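Local coordinates for protein adenosine deaminase 1 (PDB 3RYS) that probably catalyses the zinc-dependent hydrolytic deamination of adenine to hypoxanthine, a step of purine salvage, at residues A[14-19]-A[313-318]; A[219-224]-A[240-245]; A[223-228]-A[266-271]; A[246-251]-A[275-280]. One frame throughout, in Å; residues are numbered along the deposited sequence.

Overall arrangement
All four contacts lie in the TIM-barrel domain, and all but contact 3 are built on barrel strands. Contact 1 joins strand 15-17 to helix 304-317 and closes a loop within which the others are nested. Contact 2 pairs strand 220-221 with 244-246 and contact 4 pairs 244-246 with 275-277; they share that strand and follow each other along the chain, their centres about 12 Å apart. Contact 3 starts from the same residues as contact 2 and reaches helix 265-270; its centre is about 17 Å from that of contact 1. Contacts 1, 2 and 4 converge through His19, His223 and Asp280 on the zinc and adenine, so distant parts of the sequence build one active site.

Contact 1: A[14-19]-A[313-318]. With ZN (zinc ion), chain C.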
loop_
_atom_site.group_PDB
_atom_site.type_symbol
_atom_site.label_atom_id
_atom_site.label_comp_id
_atom_site.label_asym_id
_atom_site.label_seq_id
_atom_site.Cartn_x
_atom_site.Cartn_y
_atom_site.Cartn_z
ATOM N N PRO A 14 -14.347 -9.483 -4.210
ATOM C CA PRO A 14 -14.052 -9.203 -2.804
ATOM C C PRO A 14 -12.565 -9.429 -2.585
ATOM O O PRO A 14 -12.100 -10.541 -2.816
ATOM C CB PRO A 14 -14.849 -10.276 -2.053
ATOM C CG PRO A 14 -15.754 -10.898 -3.058
ATOM C CD PRO A 14 -15.083 -10.744 -4.375
ATOM N N VAL A 15 -11.829 -8.404 -2.165
ATOM C CA VAL A 15 -10.383 -8.537 -2.017
ATOM C C VAL A 15 -9.898 -8.022 -0.677
ATOM O O VAL A 15 -10.664 -7.442 0.097
ATOM C CB VAL A 15 -9.613 -7.742 -3.099
ATOM C CG1 VAL A 15 -10.059 -8.149 -4.499
ATOM C CG2 VAL A 15 -9.794 -6.242 -2.879
ATOM N N ALA A 16 -8.614 -8.239 -0.420
ATOM C CA ALA A 16 -7.923 -7.538 0.651
ATOM C C ALA A 16 -6.852 -6.639 0.037
ATOM O O ALA A 16 -6.081 -7.083 -0.808
ATOM C CB ALA A 16 -7.306 -8.521 1.618
ATOM N N GLU A 17 -6.813 -5.374 0.437
ATOM C CA GLU A 17 -5.729 -4.499 -0.000
ATOM C C GLU A 17 -4.592 -4.504 1.029
ATOM O O GLU A 17 -4.769 -4.086 2.174
ATOM C CB GLU A 17 -6.228 -3.077 -0.279
ATOM C CG GLU A 17 -5.231 -2.222 -1.057
ATOM C CD GLU A 17 -5.869 -1.005 -1.721
ATOM O OE1 GLU A 17 -6.919 -0.535 -1.239
ATOM O OE2 GLU A 17 -5.315 -0.522 -2.733
ATOM N N LEU A 18 -3.431 -5.000 0.607
ATOM C CA LEU A 18 -2.295 -5.180 1.500
ATOM C C LEU A 18 -1.221 -4.115 1.292
ATOM O O LEU A 18 -0.332 -3.940 2.128
ATOM C CB LEU A 18 -1.681 -6.566 1.294
ATOM C CG LEU A 18 -2.614 -7.768 1.431
ATOM C CD1 LEU A 18 -1.838 -9.062 1.224
ATOM C CD2 LEU A 18 -3.307 -7.759 2.782
ATOM N N HIS A 19 -1.305 -3.416 0.166
ATOM C CA HIS A 19 -0.323 -2.399 -0.190
ATOM C C HIS A 19 -1.038 -1.076 -0.450
ATOM O O HIS A 19 -1.574 -0.850 -1.539
ATOM C CB HIS A 19 0.457 -2.837 -1.433
ATOM C CG HIS A 19 1.591 -1.930 -1.796
ATOM N ND1 HIS A 19 2.731 -2.381 -2.428
ATOM C CD2 HIS A 19 1.764 -0.600 -1.614
ATOM C CE1 HIS A 19 3.553 -1.367 -2.627
ATOM N NE2 HIS A 19 2.991 -0.275 -2.137
ATOM N N ASN A 313 -5.405 -14.710 -3.413
ATOM C CA ASN A 313 -4.029 -14.470 -3.010
ATOM C C ASN A 313 -3.981 -13.385 -1.940
ATOM O O ASN A 313 -3.417 -13.579 -0.866
ATOM C CB ASN A 313 -3.174 -14.043 -4.205
ATOM C CG ASN A 313 -2.814 -15.203 -5.111
ATOM O OD1 ASN A 313 -2.170 -15.018 -6.146
ATOM N ND2 ASN A 313 -3.222 -16.407 -4.728
ATOM N N SER A 314 -4.589 -12.242 -2.243
ATOM C CA SER A 314 -4.566 -11.104 -1.335
ATOM C C SER A 314 -5.109 -11.473 0.046
ATOM O O SER A 314 -4.694 -10.902 1.058
ATOM C CB SER A 314 -5.367 -9.939 -1.913
ATOM O OG SER A 314 -6.739 -10.063 -1.586
ATOM N N ILE A 315 -6.034 -12.428 0.085
ATOM C CA ILE A 315 -6.613 -12.845 1.355
ATOM C C ILE A 315 -5.685 -13.812 2.077
ATOM O O ILE A 315 -5.438 -13.663 3.274
ATOM C CB ILE A 315 -8.008 -13.480 1.178
ATOM C CG1 ILE A 315 -8.966 -12.475 0.534
ATOM C CG2 ILE A 315 -8.551 -13.946 2.518
ATOM C CD1 ILE A 315 -10.329 -13.036 0.222
ATOM N N ARG A 316 -5.167 -14.794 1.347
ATOM C CA ARG A 316 -4.238 -15.759 1.926
ATOM C C ARG A 316 -2.976 -15.070 2.419
ATOM O O ARG A 316 -2.325 -15.544 3.348
ATOM C CB ARG A 316 -3.843 -16.821 0.902
ATOM C CG ARG A 316 -4.973 -17.674 0.402
ATOM C CD ARG A 316 -4.427 -18.868 -0.372
ATOM N NE ARG A 316 -5.457 -19.485 -1.201
ATOM C CZ ARG A 316 -5.655 -19.193 -2.483
ATOM N NH1 ARG A 316 -4.885 -18.299 -3.088
ATOM N NH2 ARG A 316 -6.622 -19.799 -3.160
ATOM N N SER A 317 -2.629 -13.955 1.784
ATOM C CA SER A 317 -1.392 -13.250 2.093
ATOM C C SER A 317 -1.558 -12.254 3.240
ATOM O O SER A 317 -0.583 -11.872 3.885
ATOM C CB SER A 317 -0.853 -12.545 0.846
ATOM O OG SER A 317 -0.644 -13.464 -0.213
ATOM N N SER A 318 -2.792 -11.836 3.497
ATOM C CA SER A 318 -3.049 -10.877 4.569
ATOM C C SER A 318 -2.624 -11.425 5.934
ATOM O O SER A 318 -2.390 -12.626 6.091
ATOM C CB SER A 318 -4.525 -10.464 4.593
ATOM O OG SER A 318 -5.357 -11.544 4.976
HETATM ZN ZN ZN C . 4.011 1.794 -2.190
#
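In the TIM barrel of this metallo-dependent hydrolase, the opening strand 15-17 is backed by the last turns of helix 304-317, with Ala16 and Leu18 facing Ser314, Ser317 and Ser318. The two axes approach to 6.7 Å at 58°. The polar link is a single bond: Ala16 N donates to Ser314 OG over 2.9 Å in a nearly straight line (161° at the hydrogen). Ser314 OG stands between its own backbone N and carbonyl carbon, a position from which it also bonds to Ala311 O one turn back. The hydroxyl is thus tied to its own helix while it receives the strand's N-H.

Ala16 CB points at the helix and lies equally far, 3.6 Å, from Ser314 O and Ser314 OG. Leu18 covers the helix end by splitting its two methyls. CD1 rests 3.4 Å from Ser314 O and also touches Ser317 CB, whereas CD2 presses on Ser318 CB at 3.5 Å. At the helix end, the serines turn their hydroxyls back to the main chain: Ser317 OG bonds to Asn313 O from above the carbonyl plane, and Ser318 OG bonds to Ile315 O. Ile315, whose CG1 lies 4.4 Å from Ala16 CB, also packs on Leu328, Leu329 and Val332 of helix 322-339.

The chain leads on into the metal site. His19, which takes no part in the packing on the helix, shares the zinc with His21, His199 and Asp280, and its NE2 binds the ion at 2.3 Å.

Contact 2: A[219-224]-A[240-245]; sequences ERIDHG and EQVPLT. With ADE (adenine), chain D.
The guanidinium of Arg220 is met obliquely by Thr245 CG2, 4.1 Å from Arg220 NE, and has a salt bridge to Glu99 and a cation-pi contact with Phe319 besides. The other flat group, the His223 imidazole, has adenine at its edge: N6 lies near the ring plane, 3.0 Å from His223 NE2, and C6 is also in plane. The rings of His223 and His19 meet edge-to-face.

Arg220 lies on barrel strand 220-221 and His223 just after it; strand 244-246 runs parallel. Ile221 N donates to Pro243 O, Thr245 N to Ile221 O, and His223 N to Thr245 O, the last from above the carbonyl plane. On one side of the sheet Leu244 CD1 packs 3.8 Å from Ile221 CB. On the other, Asp222 and Thr245 lie side by side, and Thr245 OG1 donates to the anti lone pair of Asp222 OD1 at 2.6 Å. The same hydroxyl is hydrogen-bonded to His19 ND1. An alanine in place of Thr245 would probably leave Asp222 OD1 and His19 ND1 without the hydroxyl they share, and the zinc-binding imidazole freer to turn. Thr245 is thus a second-shell residue that probably orients the zinc ligand, and Asp222 in turn fixes its hydroxyl.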
loop_
_atom_site.group_PDB
_atom_site.type_symbol
_atom_site.label_atom_id
_atom_site.label_comp_id
_atom_site.label_asym_id
_atom_site.label_seq_id
_atom_site.Cartn_x
_atom_site.Cartn_y
_atom_site.Cartn_z
ATOM N N GLU A 219 7.864 -10.462 5.523
ATOM C CA GLU A 219 6.882 -11.517 5.309
ATOM C C GLU A 219 6.162 -11.376 3.977
ATOM O O GLU A 219 5.513 -12.314 3.513
ATOM C CB GLU A 219 5.882 -11.529 6.452
ATOM C CG GLU A 219 6.538 -11.253 7.774
ATOM C CD GLU A 219 5.720 -11.758 8.922
ATOM O OE1 GLU A 219 5.374 -10.939 9.800
ATOM O OE2 GLU A 219 5.412 -12.969 8.936
ATOM N N ARG A 220 6.263 -10.199 3.374
ATOM C CA ARG A 220 5.847 -10.035 1.985
ATOM C C ARG A 220 6.542 -8.856 1.311
ATOM O O ARG A 220 6.905 -7.882 1.963
ATOM C CB ARG A 220 4.317 -9.970 1.832
ATOM C CG ARG A 220 3.579 -9.088 2.821
ATOM C CD ARG A 220 2.077 -9.055 2.511
ATOM N NE ARG A 220 1.462 -7.826 3.000
ATOM C CZ ARG A 220 0.588 -7.765 3.998
ATOM N NH1 ARG A 220 0.187 -8.867 4.609
ATOM N NH2 ARG A 220 0.096 -6.595 4.371
ATOM N N ILE A 221 6.751 -8.977 0.004
ATOM C CA ILE A 221 7.459 -7.962 -0.759
ATOM C C ILE A 221 6.473 -6.993 -1.396
ATOM O O ILE A 221 5.464 -7.402 -1.979
ATOM C CB ILE A 221 8.333 -8.593 -1.864
ATOM C CG1 ILE A 221 9.489 -9.389 -1.249
ATOM C CG2 ILE A 221 8.865 -7.523 -2.800
ATOM C CD1 ILE A 221 10.561 -8.528 -0.630
ATOM N N ASP A 222 6.767 -5.705 -1.282
ATOM C CA ASP A 222 5.899 -4.687 -1.847
ATOM C C ASP A 222 6.415 -4.229 -3.211
ATOM O O ASP A 222 7.564 -3.806 -3.346
ATOM C CB ASP A 222 5.737 -3.533 -0.858
ATOM C CG ASP A 222 5.065 -3.976 0.437
ATOM O OD1 ASP A 222 4.006 -4.639 0.366
ATOM O OD2 ASP A 222 5.597 -3.670 1.524
ATOM N N HIS A 223 5.546 -4.338 -4.215
ATOM C CA HIS A 223 5.914 -4.183 -5.622
ATOM C C HIS A 223 6.593 -5.456 -6.151
ATOM O O HIS A 223 5.920 -6.379 -6.609
ATOM C CB HIS A 223 6.784 -2.941 -5.855
ATOM C CG HIS A 223 6.046 -1.648 -5.695
ATOM N ND1 HIS A 223 4.989 -1.288 -6.505
ATOM C CD2 HIS A 223 6.216 -0.623 -4.824
ATOM C CE1 HIS A 223 4.533 -0.105 -6.132
ATOM N NE2 HIS A 223 5.262 0.323 -5.120
ATOM N N GLY A 224 7.919 -5.500 -6.087
ATOM C CA GLY A 224 8.664 -6.694 -6.447
ATOM C C GLY A 224 8.740 -7.014 -7.931
ATOM O O GLY A 224 9.225 -8.077 -8.310
ATOM N N GLU A 240 8.765 -20.334 -2.450
ATOM C CA GLU A 240 8.402 -20.027 -1.073
ATOM C C GLU A 240 7.027 -19.380 -0.980
ATOM O O GLU A 240 6.473 -19.233 0.108
ATOM C CB GLU A 240 9.458 -19.128 -0.428
ATOM C CG GLU A 240 10.868 -19.684 -0.492
ATOM C CD GLU A 240 11.860 -18.850 0.299
ATOM O OE1 GLU A 240 11.436 -17.862 0.944
ATOM O OE2 GLU A 240 13.065 -19.189 0.275
ATOM N N GLN A 241 6.476 -18.998 -2.126
ATOM C CA GLN A 241 5.156 -18.384 -2.149
ATOM C C GLN A 241 5.158 -17.065 -1.386
ATOM O O GLN A 241 4.184 -16.726 -0.705
ATOM C CB GLN A 241 4.112 -19.332 -1.551
ATOM C CG GLN A 241 3.498 -20.285 -2.551
ATOM C CD GLN A 241 3.034 -19.574 -3.810
ATOM O OE1 GLN A 241 3.814 -19.371 -4.742
ATOM N NE2 GLN A 241 1.755 -19.198 -3.847
ATOM N N VAL A 242 6.264 -16.334 -1.487
ATOM C CA VAL A 242 6.360 -15.004 -0.905
ATOM C C VAL A 242 5.319 -14.102 -1.557
ATOM O O VAL A 242 5.329 -13.920 -2.770
ATOM C CB VAL A 242 7.761 -14.392 -1.126
ATOM C CG1 VAL A 242 7.883 -13.059 -0.411
ATOM C CG2 VAL A 242 8.848 -15.354 -0.659
ATOM N N PRO A 243 4.401 -13.550 -0.754
ATOM C CA PRO A 243 3.399 -12.637 -1.312
ATOM C C PRO A 243 4.060 -11.425 -1.950
ATOM O O PRO A 243 4.951 -10.827 -1.342
ATOM C CB PRO A 243 2.590 -12.205 -0.083
ATOM C CG PRO A 243 2.821 -13.279 0.931
ATOM C CD PRO A 243 4.221 -13.764 0.691
ATOM N N LEU A 244 3.634 -11.091 -3.168
ATOM C CA LEU A 244 4.097 -9.894 -3.863
ATOM C C LEU A 244 2.940 -8.911 -4.066
ATOM O O LEU A 244 1.992 -9.193 -4.807
ATOM C CB LEU A 244 4.733 -10.255 -5.212
ATOM C CG LEU A 244 6.267 -10.293 -5.281
ATOM C CD1 LEU A 244 6.869 -11.179 -4.199
ATOM C CD2 LEU A 244 6.745 -10.729 -6.659
ATOM N N THR A 245 3.012 -7.761 -3.408
ATOM C CA THR A 245 1.935 -6.786 -3.512
ATOM C C THR A 245 2.103 -5.856 -4.724
ATOM O O THR A 245 2.585 -4.725 -4.608
ATOM C CB THR A 245 1.740 -6.007 -2.189
ATOM O OG1 THR A 245 2.907 -5.234 -1.890
ATOM C CG2 THR A 245 1.485 -6.978 -1.042
HETATM N N9 ADE D . 5.801 6.033 -0.637
HETATM C C8 ADE D . 4.461 5.992 -0.919
HETATM N N7 ADE D . 4.140 5.185 -1.908
HETATM C C5 ADE D . 5.363 4.661 -2.304
HETATM C C6 ADE D . 5.718 3.739 -3.313
HETATM N N6 ADE D . 4.823 3.171 -4.130
HETATM N N1 ADE D . 7.027 3.427 -3.445
HETATM C C2 ADE D . 7.916 4.003 -2.623
HETATM N N3 ADE D . 7.706 4.881 -1.638
HETATM C C4 ADE D . 6.397 5.171 -1.532
#

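Contact 3: A[223-228]-A[266-271]; sequences HGIRCM and PEMLAI. With ADE (adenine), chain D.
Met268 of helix 265-270 and Met228 of the turn after strand 220-221 meet on the outer layer of the TIM barrel, where the run from strand 220-221 to helix 231-240 passes the helix that precedes strand 275-277. From CB, which sets out toward the turn, the Met268 chain goes on extended to SD, chi2 near 172° putting SD anti to CA. Its CG lies 3.9 Å from Met228 SD, and the two side chains cross obliquely. Further out, Met268 SD faces Ile225 CG2 at 4.4 Å. At chi3 the chain bends, and the methyl CE ends in the crook of the turn, 4.2 Å from Ile225 CA and 4.3 Å from Gly224 O, with Cys227 SG beside it. Leu244 of the neighbouring barrel strand and Val275 also touch this side chain.

The crook itself is a 3-10 turn, begun by the bond from Cys227 N to Gly224 O. It begins just beyond His223, the adenine-binding residue, with Gly224 between, so the methionine packs against the backbone that leaves the active site without approaching the ligand.

Closer to the helix end at Ile271, Met228 is folded at both chi2 and chi3, and Val234 of helix 231-240 touches both Met228 and Ile271. Met228 SD also lies 4.0 Å from Ile271 CD1. The contact finishes with two methyls tip to tip, Met228 CE and Ile271 CD1, 3.7 Å apart.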
loop_
_atom_site.group_PDB
_atom_site.type_symbol
_atom_site.label_atom_id
_atom_site.label_comp_id
_atom_site.label_asym_id
_atom_site.label_seq_id
_atom_site.Cartn_x
_atom_site.Cartn_y
_atom_site.Cartn_z
ATOM N N HIS A 223 5.546 -4.338 -4.215
ATOM C CA HIS A 223 5.914 -4.183 -5.622
ATOM C C HIS A 223 6.593 -5.456 -6.151
ATOM O O HIS A 223 5.920 -6.379 -6.609
ATOM C CB HIS A 223 6.784 -2.941 -5.855
ATOM C CG HIS A 223 6.046 -1.648 -5.695
ATOM N ND1 HIS A 223 4.989 -1.288 -6.505
ATOM C CD2 HIS A 223 6.216 -0.623 -4.824
ATOM C CE1 HIS A 223 4.533 -0.105 -6.132
ATOM N NE2 HIS A 223 5.262 0.323 -5.120
ATOM N N GLY A 224 7.919 -5.500 -6.087
ATOM C CA GLY A 224 8.664 -6.694 -6.447
ATOM C C GLY A 224 8.740 -7.014 -7.931
ATOM O O GLY A 224 9.225 -8.077 -8.310
ATOM N N ILE A 225 8.280 -6.102 -8.781
ATOM C CA ILE A 225 8.219 -6.387 -10.211
ATOM C C ILE A 225 9.589 -6.570 -10.871
ATOM O O ILE A 225 9.702 -7.233 -11.906
ATOM C CB ILE A 225 7.427 -5.316 -10.982
ATOM C CG1 ILE A 225 8.081 -3.945 -10.809
ATOM C CG2 ILE A 225 5.970 -5.297 -10.529
ATOM C CD1 ILE A 225 7.652 -2.934 -11.859
ATOM N N ARG A 226 10.630 -5.986 -10.284
ATOM C CA ARG A 226 11.963 -6.102 -10.870
ATOM C C ARG A 226 12.615 -7.453 -10.585
ATOM O O ARG A 226 13.735 -7.719 -11.023
ATOM C CB ARG A 226 12.869 -4.947 -10.446
ATOM C CG ARG A 226 12.555 -3.644 -11.162
ATOM C CD ARG A 226 13.694 -2.657 -11.037
ATOM N NE ARG A 226 14.905 -3.154 -11.680
ATOM C CZ ARG A 226 16.113 -2.620 -11.518
ATOM N NH1 ARG A 226 16.273 -1.572 -10.722
ATOM N NH2 ARG A 226 17.162 -3.142 -12.144
ATOM N N CYS A 227 11.902 -8.314 -9.868
ATOM C CA CYS A 227 12.388 -9.660 -9.609
ATOM C C CYS A 227 12.490 -10.430 -10.919
ATOM O O CYS A 227 13.257 -11.384 -11.032
ATOM C CB CYS A 227 11.445 -10.396 -8.659
ATOM S SG CYS A 227 9.894 -10.895 -9.435
ATOM N N MET A 228 11.711 -10.008 -11.909
ATOM C CA MET A 228 11.680 -10.686 -13.198
ATOM C C MET A 228 13.037 -10.656 -13.902
ATOM O O MET A 228 13.250 -11.368 -14.878
ATOM C CB MET A 228 10.602 -10.072 -14.094
ATOM C CG MET A 228 9.172 -10.274 -13.603
ATOM S SD MET A 228 8.564 -11.962 -13.828
ATOM C CE MET A 228 9.156 -12.749 -12.339
ATOM N N PRO A 266 0.469 -10.411 -15.620
ATOM C CA PRO A 266 -0.053 -11.656 -16.200
ATOM C C PRO A 266 0.988 -12.772 -16.167
ATOM O O PRO A 266 0.683 -13.883 -15.746
ATOM C CB PRO A 266 -0.354 -11.269 -17.653
ATOM C CG PRO A 266 -0.527 -9.796 -17.634
ATOM C CD PRO A 266 0.378 -9.277 -16.559
ATOM N N GLU A 267 2.203 -12.464 -16.609
ATOM C CA GLU A 267 3.289 -13.437 -16.639
ATOM C C GLU A 267 3.662 -13.906 -15.230
ATOM O O GLU A 267 3.959 -15.087 -15.016
ATOM C CB GLU A 267 4.513 -12.844 -17.348
ATOM C CG GLU A 267 5.708 -13.791 -17.439
ATOM C CD GLU A 267 6.915 -13.172 -18.145
ATOM O OE1 GLU A 267 6.897 -11.953 -18.423
ATOM O OE2 GLU A 267 7.886 -13.910 -18.420
ATOM N N MET A 268 3.640 -12.973 -14.277
ATOM C CA MET A 268 3.974 -13.269 -12.884
ATOM C C MET A 268 2.976 -14.259 -12.296
ATOM O O MET A 268 3.345 -15.187 -11.569
ATOM C CB MET A 268 3.988 -11.987 -12.042
ATOM C CG MET A 268 5.073 -10.990 -12.425
ATOM S SD MET A 268 4.914 -9.406 -11.572
ATOM C CE MET A 268 5.696 -9.762 -9.995
ATOM N N LEU A 269 1.704 -14.042 -12.613
ATOM C CA LEU A 269 0.645 -14.936 -12.177
ATOM C C LEU A 269 0.818 -16.299 -12.838
ATOM O O LEU A 269 0.805 -17.330 -12.167
ATOM C CB LEU A 269 -0.719 -14.343 -12.517
ATOM C CG LEU A 269 -1.946 -15.050 -11.949
ATOM C CD1 LEU A 269 -1.918 -15.048 -10.427
ATOM C CD2 LEU A 269 -3.216 -14.390 -12.465
ATOM N N ALA A 270 0.996 -16.298 -14.154
ATOM C CA ALA A 270 1.165 -17.542 -14.897
ATOM C C ALA A 270 2.312 -18.406 -14.370
ATOM O O ALA A 270 2.199 -19.631 -14.345
ATOM C CB ALA A 270 1.346 -17.263 -16.382
ATOM N N ILE A 271 3.409 -17.781 -13.952
ATOM C CA ILE A 271 4.559 -18.548 -13.471
ATOM C C ILE A 271 4.494 -18.889 -11.983
ATOM O O ILE A 271 5.445 -19.443 -11.431
ATOM C CB ILE A 271 5.898 -17.856 -13.768
ATOM C CG1 ILE A 271 5.979 -16.516 -13.037
ATOM C CG2 ILE A 271 6.101 -17.700 -15.273
ATOM C CD1 ILE A 271 7.257 -15.745 -13.316
HETATM N N9 ADE D . 5.801 6.033 -0.637
HETATM C C8 ADE D . 4.461 5.992 -0.919
HETATM N N7 ADE D . 4.140 5.185 -1.908
HETATM C C5 ADE D . 5.363 4.661 -2.304
HETATM C C6 ADE D . 5.718 3.739 -3.313
HETATM N N6 ADE D . 4.823 3.171 -4.130
HETATM N N1 ADE D . 7.027 3.427 -3.445
HETATM C C2 ADE D . 7.916 4.003 -2.623
HETATM N N3 ADE D . 7.706 4.881 -1.638
HETATM C C4 ADE D . 6.397 5.171 -1.532
#

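Contact 4: A[246-251]-A[275-280]; sequences VCPLSN and VCVNSD. With ZN (zinc ion), chain C; ADE (adenine), chain D.
Val275 opens the contact by setting CG1 3.6 Å from Val246 CG2, at the start of the parallel pairing of strands 244-246 and 275-277. Cys276 O then receives a weak bond from Val246 N. Val277, paired with Val246, lays CG1 against Pro248 CD at 4.1 Å, the two side chains crossing at about a right angle. Asn278 N returns a weak bond to Val246 O, and Asn278 O faces Cys247 CA in a CA-H...O contact of 3.3 Å. A water bridges Asn278 O to Ser250 N in the first turn of helix 248-253.

Past Ser279, Asp280 turns back toward that helix. Its CG stands anti to the backbone N (chi1 -168°), CB lies 3.5 Å from Cys247 SG, and the carboxylate divides its work. OD2 binds the zinc at 2.3 Å, while OD1, beside adenine N6, accepts from Ser250 OG at 2.9 Å on its anti lone pair. An alanine in place of Ser250 would probably leave Asp280 OD1 without this donor and the carboxylate less firmly oriented at the metal. Together with His19, His21 and His199, Asp280 forms the mononuclear zinc site at the C-terminal ends of the barrel strands, as in adenosine deaminases.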
loop_
_atom_site.group_PDB
_atom_site.type_symbol
_atom_site.label_atom_id
_atom_site.label_comp_id
_atom_site.label_asym_id
_atom_site.label_seq_id
_atom_site.Cartn_x
_atom_site.Cartn_y
_atom_site.Cartn_z
ATOM N N VAL A 246 1.694 -6.351 -5.891
ATOM C CA VAL A 246 1.803 -5.596 -7.137
ATOM C C VAL A 246 0.824 -4.427 -7.213
ATOM O O VAL A 246 -0.321 -4.528 -6.773
ATOM C CB VAL A 246 1.583 -6.501 -8.365
ATOM C CG1 VAL A 246 1.830 -5.716 -9.653
ATOM C CG2 VAL A 246 2.485 -7.729 -8.293
ATOM N N CYS A 247 1.284 -3.318 -7.785
ATOM C CA CYS A 247 0.455 -2.127 -7.953
ATOM C C CYS A 247 0.525 -1.654 -9.401
ATOM O O CYS A 247 1.376 -0.836 -9.750
ATOM C CB CYS A 247 0.917 -1.013 -7.010
ATOM S SG CYS A 247 1.200 -1.552 -5.303
ATOM N N PRO A 248 -0.378 -2.176 -10.248
ATOM C CA PRO A 248 -0.365 -1.968 -11.705
ATOM C C PRO A 248 -0.349 -0.500 -12.137
ATOM O O PRO A 248 0.579 -0.084 -12.832
ATOM C CB PRO A 248 -1.654 -2.653 -12.164
ATOM C CG PRO A 248 -1.903 -3.708 -11.109
ATOM C CD PRO A 248 -1.464 -3.080 -9.827
ATOM N N LEU A 249 -1.360 0.265 -11.739
ATOM C CA LEU A 249 -1.444 1.673 -12.111
ATOM C C LEU A 249 -0.283 2.480 -11.545
ATOM O O LEU A 249 0.222 3.399 -12.192
ATOM C CB LEU A 249 -2.766 2.273 -11.642
ATOM C CG LEU A 249 -4.023 1.715 -12.303
ATOM C CD1 LEU A 249 -5.252 2.501 -11.850
ATOM C CD2 LEU A 249 -3.879 1.740 -13.819
ATOM N N SER A 250 0.130 2.145 -10.330
ATOM C CA SER A 250 1.255 2.833 -9.714
ATOM C C SER A 250 2.502 2.733 -10.606
ATOM O O SER A 250 3.138 3.747 -10.924
ATOM C CB SER A 250 1.528 2.265 -8.320
ATOM O OG SER A 250 2.657 2.881 -7.736
ATOM N N ASN A 251 2.830 1.509 -11.019
ATOM C CA ASN A 251 4.003 1.260 -11.846
ATOM C C ASN A 251 3.952 2.002 -13.180
ATOM O O ASN A 251 4.979 2.464 -13.687
ATOM C CB ASN A 251 4.183 -0.241 -12.081
ATOM C CG ASN A 251 4.359 -1.017 -10.789
ATOM O OD1 ASN A 251 4.768 -0.460 -9.770
ATOM N ND2 ASN A 251 4.051 -2.308 -10.824
ATOM N N VAL A 275 1.185 -13.292 -6.354
ATOM C CA VAL A 275 0.930 -11.865 -6.515
ATOM C C VAL A 275 -0.512 -11.471 -6.221
ATOM O O VAL A 275 -1.435 -12.280 -6.350
ATOM C CB VAL A 275 1.266 -11.397 -7.941
ATOM C CG1 VAL A 275 2.776 -11.353 -8.153
ATOM C CG2 VAL A 275 0.588 -12.298 -8.965
ATOM N N CYS A 276 -0.692 -10.215 -5.828
ATOM C CA CYS A 276 -2.019 -9.642 -5.660
ATOM C C CYS A 276 -2.035 -8.199 -6.155
ATOM O O CYS A 276 -0.982 -7.597 -6.372
ATOM C CB CYS A 276 -2.477 -9.724 -4.202
ATOM S SG CYS A 276 -1.488 -8.763 -3.029
ATOM N N VAL A 277 -3.236 -7.657 -6.331
ATOM C CA VAL A 277 -3.430 -6.339 -6.925
ATOM C C VAL A 277 -3.725 -5.284 -5.861
ATOM O O VAL A 277 -4.581 -5.483 -4.998
ATOM C CB VAL A 277 -4.582 -6.372 -7.950
ATOM C CG1 VAL A 277 -4.835 -4.994 -8.526
ATOM C CG2 VAL A 277 -4.266 -7.366 -9.057
ATOM N N ASN A 278 -3.012 -4.163 -5.934
ATOM C CA ASN A 278 -3.138 -3.086 -4.957
ATOM C C ASN A 278 -3.119 -1.717 -5.639
ATOM O O ASN A 278 -2.584 -1.575 -6.740
ATOM C CB ASN A 278 -2.009 -3.170 -3.928
ATOM C CG ASN A 278 -1.913 -4.539 -3.273
ATOM O OD1 ASN A 278 -1.382 -5.489 -3.854
ATOM N ND2 ASN A 278 -2.419 -4.640 -2.051
ATOM N N SER A 279 -3.700 -0.709 -4.994
ATOM C CA SER A 279 -3.768 0.618 -5.610
ATOM C C SER A 279 -2.645 1.541 -5.130
ATOM O O SER A 279 -2.376 2.575 -5.750
ATOM C CB SER A 279 -5.149 1.261 -5.412
ATOM O OG SER A 279 -5.415 1.536 -4.051
ATOM N N ASP A 280 -2.001 1.156 -4.028
ATOM C CA ASP A 280 -0.789 1.821 -3.543
ATOM C C ASP A 280 -1.032 3.252 -3.050
ATOM O O ASP A 280 -1.131 3.488 -1.847
ATOM C CB ASP A 280 0.304 1.794 -4.623
ATOM C CG ASP A 280 1.663 2.207 -4.092
ATOM O OD1 ASP A 280 2.542 2.556 -4.905
ATOM O OD2 ASP A 280 1.852 2.183 -2.859
HETATM ZN ZN ZN C . 4.011 1.794 -2.190
HETATM N N9 ADE D . 5.801 6.033 -0.637
HETATM C C8 ADE D . 4.461 5.992 -0.919
HETATM N N7 ADE D . 4.140 5.185 -1.908
HETATM C C5 ADE D . 5.363 4.661 -2.304
HETATM C C6 ADE D . 5.718 3.739 -3.313
HETATM N N6 ADE D . 4.823 3.171 -4.130
HETATM N N1 ADE D . 7.027 3.427 -3.445
HETATM C C2 ADE D . 7.916 4.003 -2.623
HETATM N N3 ADE D . 7.706 4.881 -1.638
HETATM C C4 ADE D . 6.397 5.171 -1.532
HETATM O O HOH W 1 -1.533 0.660 -8.320
#